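Local coordinates for heat shock protein-related protein (PDB 4FEI), which is the alpha-crystallin domain of a small heat shock protein and probably helps, as a chaperone, to keep stress-damaged proteins from aggregating, at residues Gly15-Leu20 / Thr88-Lys93; Ala9-Ala14 / Leu67-Pro72; Leu21-Gly26 / Gly84-Val89. All blocks are in the same frame, centred on the assembly; numbering follows the deposited sequence.

Interaction 1. Residues Gly15-Leu20 / Thr88-Lys93; sequences GTHLDL and TVRFEK
Val89 and Leu20 form a hydrogen-bonded pair where the antiparallel strands 86-92 and 17-23 run on together, Val89 N bonding to Leu20 O at 2.8 Å and Leu20 N to Val89 O. Their side chains run side by side in the same direction, Leu20 CD1 resting 3.8 Å from Val89 CG2. Arg90 leaves by the other face of the sheet, next to Asp19. Its CG is anti to the backbone N (chi1 -163°), and the extended chain carries NE to 3.3 Å from Asp19 OD1. That oxygen stands off the plane of the guanidinium, no N-H is aimed at it, and the attraction is one of charge; Asp19 OD2 turns instead to Arg12. His17 CB meets the edge of the same guanidinium. Phe91 exchanges two backbone bonds with Leu18, the shorter from Leu18 N to Phe91 O at 2.6 Å. Glu92 CB packs 3.6 Å from His17 NE2, on an imidazole whose ND1 is hydrogen-bonded to Thr16 OG1. Lys93 N binds Thr16 O at 2.9 Å, and its NZ reaches Gly15 O at 3.1 Å while making a salt bridge to Asp13. A methionine in its place would probably leave Asp13 without its charged mate and Gly15 O without this donor. The chemistry divides by face: His17, Asp19, Arg90 and Glu92 polar, Leu18, Leu20, Val89 and Phe91 apolar, as in an alpha-crystallin beta-sandwich sheet facing its partner.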
# COMPACT_ATOMS: atom_id res chain seq x y z
N GLY A 15 -17.24 4.96 16.57
CA GLY A 15 -18.05 5.34 17.73
C GLY A 15 -17.58 6.60 18.44
O GLY A 15 -18.00 7.71 18.10
N THR A 16 -16.72 6.44 19.43
CA THR A 16 -16.19 7.56 20.19
C THR A 16 -15.10 8.26 19.39
O THR A 16 -14.82 9.45 19.61
CB THR A 16 -15.64 7.13 21.63
OG1 THR A 16 -14.45 6.33 21.49
CG2 THR A 16 -16.70 6.34 22.44
N HIS A 17 -14.49 7.51 18.47
CA HIS A 17 -13.39 8.01 17.66
C HIS A 17 -13.68 8.02 16.17
O HIS A 17 -14.55 7.31 15.68
CB HIS A 17 -12.11 7.22 17.94
CG HIS A 17 -11.52 7.49 19.28
ND1 HIS A 17 -11.92 6.84 20.42
CD2 HIS A 17 -10.55 8.36 19.66
CE1 HIS A 17 -11.24 7.30 21.46
NE2 HIS A 17 -10.39 8.22 21.02
N LEU A 18 -12.90 8.82 15.45
CA LEU A 18 -12.92 8.90 14.00
C LEU A 18 -11.53 8.44 13.51
O LEU A 18 -10.51 9.01 13.92
CB LEU A 18 -13.18 10.34 13.59
CG LEU A 18 -13.44 10.69 12.13
CD1 LEU A 18 -14.69 9.94 11.58
CD2 LEU A 18 -13.61 12.19 11.99
N ASP A 19 -11.49 7.39 12.68
CA ASP A 19 -10.23 6.86 12.16
C ASP A 19 -10.00 7.22 10.71
O ASP A 19 -10.88 7.05 9.85
CB ASP A 19 -10.21 5.32 12.21
CG ASP A 19 -10.34 4.78 13.61
OD1 ASP A 19 -9.97 5.51 14.58
OD2 ASP A 19 -10.81 3.62 13.75
N LEU A 20 -8.79 7.66 10.42
CA LEU A 20 -8.34 7.84 9.04
C LEU A 20 -7.38 6.70 8.75
O LEU A 20 -6.41 6.52 9.46
CB LEU A 20 -7.62 9.18 8.89
CG LEU A 20 -7.01 9.72 7.60
CD1 LEU A 20 -5.58 9.27 7.47
CD2 LEU A 20 -7.80 9.36 6.34
N THR A 88 -2.86 4.45 10.37
CA THR A 88 -4.12 4.64 11.10
C THR A 88 -3.98 5.85 12.01
O THR A 88 -3.19 5.84 12.95
CB THR A 88 -4.47 3.37 11.93
OG1 THR A 88 -4.47 2.21 11.07
CG2 THR A 88 -5.83 3.50 12.64
N VAL A 89 -4.75 6.89 11.72
CA VAL A 89 -4.80 8.08 12.55
C VAL A 89 -6.15 8.19 13.26
O VAL A 89 -7.18 8.30 12.63
CB VAL A 89 -4.56 9.40 11.72
CG1 VAL A 89 -4.29 10.63 12.68
CG2 VAL A 89 -3.44 9.22 10.66
N ARG A 90 -6.14 8.21 14.59
CA ARG A 90 -7.34 8.17 15.38
C ARG A 90 -7.61 9.52 16.08
O ARG A 90 -6.72 10.10 16.72
CB ARG A 90 -7.18 7.05 16.39
CG ARG A 90 -8.45 6.60 17.02
CD ARG A 90 -8.31 5.13 17.46
NE ARG A 90 -9.62 4.57 17.74
CZ ARG A 90 -9.85 3.29 17.98
NH1 ARG A 90 -11.09 2.88 18.22
NH2 ARG A 90 -8.84 2.41 17.97
N PHE A 91 -8.85 10.00 15.98
CA PHE A 91 -9.24 11.26 16.57
C PHE A 91 -10.49 11.00 17.41
O PHE A 91 -11.35 10.16 17.04
CB PHE A 91 -9.61 12.31 15.50
CG PHE A 91 -8.50 12.65 14.54
CD1 PHE A 91 -7.64 13.70 14.81
CD2 PHE A 91 -8.33 11.93 13.34
CE1 PHE A 91 -6.61 14.04 13.92
CE2 PHE A 91 -7.31 12.24 12.46
CZ PHE A 91 -6.45 13.32 12.76
N GLU A 92 -10.63 11.71 18.53
CA GLU A 92 -11.85 11.55 19.29
C GLU A 92 -12.89 12.55 18.83
O GLU A 92 -12.58 13.72 18.65
CB GLU A 92 -11.63 11.56 20.83
CG GLU A 92 -10.99 12.72 21.39
CD GLU A 92 -10.76 12.59 22.90
OE1 GLU A 92 -11.76 12.46 23.67
OE2 GLU A 92 -9.57 12.65 23.32
N LYS A 93 -14.11 12.08 18.62
CA LYS A 93 -15.21 12.90 18.13
C LYS A 93 -15.70 13.86 19.21
O LYS A 93 -15.63 13.60 20.40
CB LYS A 93 -16.36 12.01 17.65
CG LYS A 93 -16.11 11.40 16.27
CD LYS A 93 -16.78 10.04 16.07
CE LYS A 93 -18.26 10.15 15.84
NZ LYS A 93 -18.77 8.80 15.34

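Interaction 2. Residues Ala9-Ala14 / Leu67-Pro72; sequences ADWRDA and LAFPEP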
# COMPACT_ATOMS: atom_id res chain seq x y z
N ALA A 9 -7.42 6.91 0.83
CA ALA A 9 -7.83 7.26 2.23
C ALA A 9 -9.27 6.81 2.57
O ALA A 9 -10.19 6.98 1.78
CB ALA A 9 -7.71 8.75 2.47
N ASP A 10 -9.44 6.23 3.74
CA ASP A 10 -10.75 5.89 4.28
C ASP A 10 -10.98 6.66 5.58
O ASP A 10 -10.05 6.89 6.35
CB ASP A 10 -10.80 4.38 4.64
CG ASP A 10 -11.04 3.48 3.42
OD1 ASP A 10 -11.32 4.02 2.33
OD2 ASP A 10 -10.93 2.25 3.59
N TRP A 11 -12.22 6.99 5.84
CA TRP A 11 -12.67 7.43 7.15
C TRP A 11 -13.59 6.39 7.76
O TRP A 11 -14.61 6.02 7.19
CB TRP A 11 -13.40 8.76 7.04
CG TRP A 11 -12.44 9.92 6.76
CD1 TRP A 11 -12.22 10.54 5.56
CD2 TRP A 11 -11.61 10.60 7.72
NE1 TRP A 11 -11.27 11.56 5.72
CE2 TRP A 11 -10.88 11.60 7.03
CE3 TRP A 11 -11.41 10.46 9.09
CZ2 TRP A 11 -9.99 12.47 7.68
CZ3 TRP A 11 -10.50 11.31 9.74
CH2 TRP A 11 -9.80 12.30 9.03
N ARG A 12 -13.20 5.86 8.91
CA ARG A 12 -14.00 4.85 9.60
C ARG A 12 -14.63 5.46 10.85
O ARG A 12 -13.97 6.20 11.60
CB ARG A 12 -13.14 3.63 9.95
CG ARG A 12 -13.85 2.56 10.81
CD ARG A 12 -12.91 1.40 11.14
NE ARG A 12 -11.66 1.81 11.81
CZ ARG A 12 -10.53 1.09 11.82
NH1 ARG A 12 -10.48 -0.09 11.17
NH2 ARG A 12 -9.44 1.55 12.46
N ASP A 13 -15.91 5.19 11.04
CA ASP A 13 -16.62 5.61 12.21
C ASP A 13 -16.32 4.57 13.26
O ASP A 13 -16.76 3.44 13.17
CB ASP A 13 -18.12 5.64 11.88
CG ASP A 13 -18.99 5.98 13.08
OD1 ASP A 13 -18.45 6.43 14.13
OD2 ASP A 13 -20.23 5.79 12.97
N ALA A 14 -15.54 4.95 14.27
CA ALA A 14 -15.28 4.06 15.40
C ALA A 14 -15.97 4.57 16.69
O ALA A 14 -15.36 4.61 17.78
CB ALA A 14 -13.80 3.92 15.60
N LEU A 67 -7.25 16.70 3.88
CA LEU A 67 -8.44 15.85 4.03
C LEU A 67 -9.34 16.43 5.11
O LEU A 67 -8.89 16.67 6.24
CB LEU A 67 -8.06 14.39 4.41
CG LEU A 67 -7.02 13.62 3.60
CD1 LEU A 67 -6.49 12.49 4.44
CD2 LEU A 67 -7.53 13.09 2.24
N ALA A 68 -10.60 16.68 4.74
CA ALA A 68 -11.56 17.34 5.65
C ALA A 68 -12.15 16.29 6.55
O ALA A 68 -12.48 15.19 6.05
CB ALA A 68 -12.68 18.01 4.85
N PHE A 69 -12.26 16.59 7.84
CA PHE A 69 -12.94 15.66 8.78
C PHE A 69 -14.42 15.50 8.41
O PHE A 69 -15.12 16.48 8.27
CB PHE A 69 -12.84 16.14 10.22
CG PHE A 69 -11.45 16.20 10.76
CD1 PHE A 69 -10.83 17.43 11.04
CD2 PHE A 69 -10.75 15.03 11.02
CE1 PHE A 69 -9.53 17.49 11.54
CE2 PHE A 69 -9.44 15.06 11.54
CZ PHE A 69 -8.83 16.30 11.80
N PRO A 70 -14.89 14.25 8.26
CA PRO A 70 -16.32 13.99 7.94
C PRO A 70 -17.19 14.34 9.12
O PRO A 70 -18.40 14.54 8.96
CB PRO A 70 -16.37 12.45 7.72
CG PRO A 70 -14.92 12.04 7.52
CD PRO A 70 -14.09 13.01 8.32
N GLU A 71 -16.57 14.39 10.31
CA GLU A 71 -17.24 14.65 11.58
C GLU A 71 -16.32 15.55 12.40
O GLU A 71 -15.12 15.32 12.41
CB GLU A 71 -17.40 13.32 12.31
CG GLU A 71 -18.73 13.09 12.93
CD GLU A 71 -19.76 12.67 11.90
OE1 GLU A 71 -20.36 13.59 11.26
OE2 GLU A 71 -19.98 11.42 11.75
N PRO A 72 -16.87 16.56 13.11
CA PRO A 72 -16.04 17.39 13.99
C PRO A 72 -15.33 16.57 15.09
O PRO A 72 -15.93 15.69 15.69
CB PRO A 72 -17.02 18.41 14.56
CG PRO A 72 -18.40 17.78 14.34
CD PRO A 72 -18.28 17.02 13.07
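Pro70 lies over one face of the Trp11 indole, the two side chains crossing at about a right angle. Pro70 CG stands 3.6 Å from the centroid of the five-membered ring and 21° off its normal, a CH-pi contact, while Pro70 CD sits above the middle of the indole. Trp11 CG is anti to its own carbonyl carbon (chi1 -73°), which, with CB pointing toward 67-72, sets CG 3.3 Å from Pro70 CG. At the far end, Trp11 CH2 comes to 3.5 Å from Phe69 CD2, and with the ring planes 65° apart the two rings meet obliquely. Leu67 approaches from the rim, its CB near the indole plane and 4.3 Å from Trp11 CZ2. Its CD2 also touches Ala9 CB at 4.3 Å. No hydrogen bond joins the segments, and Ala68 O is bound by Arg55 of the second subunit. Strand 9-14 is outermost in this chain's four-stranded sheet, where Leu18 and Leu20 also pack on Trp11, and a strand of the second subunit pairs with it at Asp10 and Trp11. 67-72 holds the end of strand 62-68, of the three-stranded sheet, and the loop after it, where Phe69 also touches Leu41 and meets Phe91 edge-to-face.

Interaction 3. Residues Leu21-Gly26 / Gly84-Val89; sequences LLDVPG and GGVLTV
Leu87 CB meets Val24 CG2 at 3.8 Å and Leu22 CB at 4.2 Å, forming the apolar centre of this pairing. Val24 CG2 is placed between its backbone N and carbonyl carbon, and the valine crosses Leu87 at a slant. Leu34 of strand 33-37 and Ala80 of strand 79-83 also pack on Leu87, while Pro7 touches both Leu22 and Val24. In the backbone, Leu22 and Leu87 form an antiparallel hydrogen-bonded pair: Leu22 N donates to Leu87 O and Leu87 N to Leu22 O, each at 2.9 Å. On the other face of the sheet, Leu21 CD2 lies 4.2 Å from Val86 CG1. The strands then give way to loop, where Val24 N reaches Gly85 O at 2.8 Å in a more bent bond (N-H...O 136°). Gly85 has a positive phi of 75°, and a side chain there would be pressed against Pro25 CA. The polar edge begins at Asp23, whose OD2 passes 3.9 Å from Val86 CG2. Its carboxylate, though, forms salt bridges to Arg47 and Arg58 of the second subunit, and Pro25 packs on Gly85 of that subunit. Neighbouring antiparallel strands with an apolar inner face, joined here to a subunit interface, belong to the immunoglobulin-like beta-sandwich of the alpha-crystallin domain and its dimer.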
# COMPACT_ATOMS: atom_id res chain seq x y z
N LEU A 21 -7.67 5.91 7.73
CA LEU A 21 -6.75 4.88 7.26
C LEU A 21 -6.19 5.31 5.92
O LEU A 21 -6.93 5.65 4.98
CB LEU A 21 -7.44 3.52 7.13
CG LEU A 21 -7.95 2.87 8.41
CD1 LEU A 21 -9.41 3.15 8.62
CD2 LEU A 21 -7.78 1.34 8.25
N LEU A 22 -4.87 5.30 5.81
CA LEU A 22 -4.19 5.81 4.61
C LEU A 22 -3.21 4.75 4.09
O LEU A 22 -2.33 4.33 4.81
CB LEU A 22 -3.47 7.13 4.95
CG LEU A 22 -2.99 7.97 3.77
CD1 LEU A 22 -4.18 8.67 3.09
CD2 LEU A 22 -1.92 9.01 4.24
N ASP A 23 -3.40 4.31 2.85
CA ASP A 23 -2.55 3.26 2.28
C ASP A 23 -1.20 3.87 1.87
O ASP A 23 -1.10 4.56 0.83
CB ASP A 23 -3.19 2.62 1.04
CG ASP A 23 -4.29 1.66 1.38
OD1 ASP A 23 -5.15 1.40 0.48
OD2 ASP A 23 -4.32 1.15 2.51
N VAL A 24 -0.18 3.60 2.71
CA VAL A 24 1.16 4.13 2.45
C VAL A 24 2.25 3.00 2.44
O VAL A 24 3.16 2.99 3.27
CB VAL A 24 1.52 5.30 3.46
CG1 VAL A 24 0.71 6.60 3.15
CG2 VAL A 24 1.29 4.87 4.90
N PRO A 25 2.14 2.02 1.52
CA PRO A 25 3.16 0.96 1.53
C PRO A 25 4.54 1.48 1.09
O PRO A 25 4.60 2.30 0.18
CB PRO A 25 2.62 -0.08 0.52
CG PRO A 25 1.82 0.69 -0.40
CD PRO A 25 1.18 1.82 0.42
N GLY A 26 5.60 1.03 1.77
CA GLY A 26 6.98 1.34 1.38
C GLY A 26 7.45 2.76 1.78
O GLY A 26 8.55 3.18 1.40
N GLY A 84 2.04 -2.53 8.52
CA GLY A 84 1.70 -3.22 7.29
C GLY A 84 1.36 -2.32 6.10
O GLY A 84 0.50 -2.65 5.31
N GLY A 85 2.06 -1.19 5.98
CA GLY A 85 1.84 -0.25 4.90
C GLY A 85 0.58 0.59 5.05
O GLY A 85 0.17 1.25 4.12
N VAL A 86 -0.03 0.56 6.23
CA VAL A 86 -1.26 1.33 6.49
C VAL A 86 -1.05 2.30 7.66
O VAL A 86 -0.69 1.88 8.77
CB VAL A 86 -2.46 0.36 6.79
CG1 VAL A 86 -3.74 1.11 7.25
CG2 VAL A 86 -2.71 -0.59 5.57
N LEU A 87 -1.32 3.57 7.41
CA LEU A 87 -1.33 4.56 8.48
C LEU A 87 -2.72 4.73 9.08
O LEU A 87 -3.64 5.12 8.40
CB LEU A 87 -0.82 5.89 7.95
CG LEU A 87 -0.77 7.05 8.96
CD1 LEU A 87 0.29 6.81 10.02
CD2 LEU A 87 -0.50 8.31 8.22
N THR A 88 -2.86 4.45 10.37
CA THR A 88 -4.12 4.64 11.10
C THR A 88 -3.98 5.85 12.01
O THR A 88 -3.19 5.84 12.95
CB THR A 88 -4.47 3.37 11.93
OG1 THR A 88 -4.47 2.21 11.07
CG2 THR A 88 -5.83 3.50 12.64
N VAL A 89 -4.75 6.89 11.72
CA VAL A 89 -4.80 8.08 12.55
C VAL A 89 -6.15 8.19 13.26
O VAL A 89 -7.18 8.30 12.63
CB VAL A 89 -4.56 9.40 11.72
CG1 VAL A 89 -4.29 10.63 12.68
CG2 VAL A 89 -3.44 9.22 10.66

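From the N terminus, 9-14, 15-20 and 21-26 follow one another as two antiparallel strands and the loop beyond them, and each then awaits a partner from late in the chain. Interaction 2 closes first, bringing 67-72 back to 9-14 across 52 intervening residues. Interaction 3 closes next, when 84-89 returns to 21-26, and interaction 1 closes last. Interaction 3 lies within the loop of interaction 1 except where they overlap, at Thr88 and Val89, as successive lengths of one strand pair, whereas interaction 2 crosses both. Interactions 1 and 3 pair the two central strands of the four-stranded sheet; interaction 2 ties its 9-14 strand to the end of the three-stranded sheet. A probable hydrogen bond from Asp10 N to Leu21 O connects interactions 2 and 3.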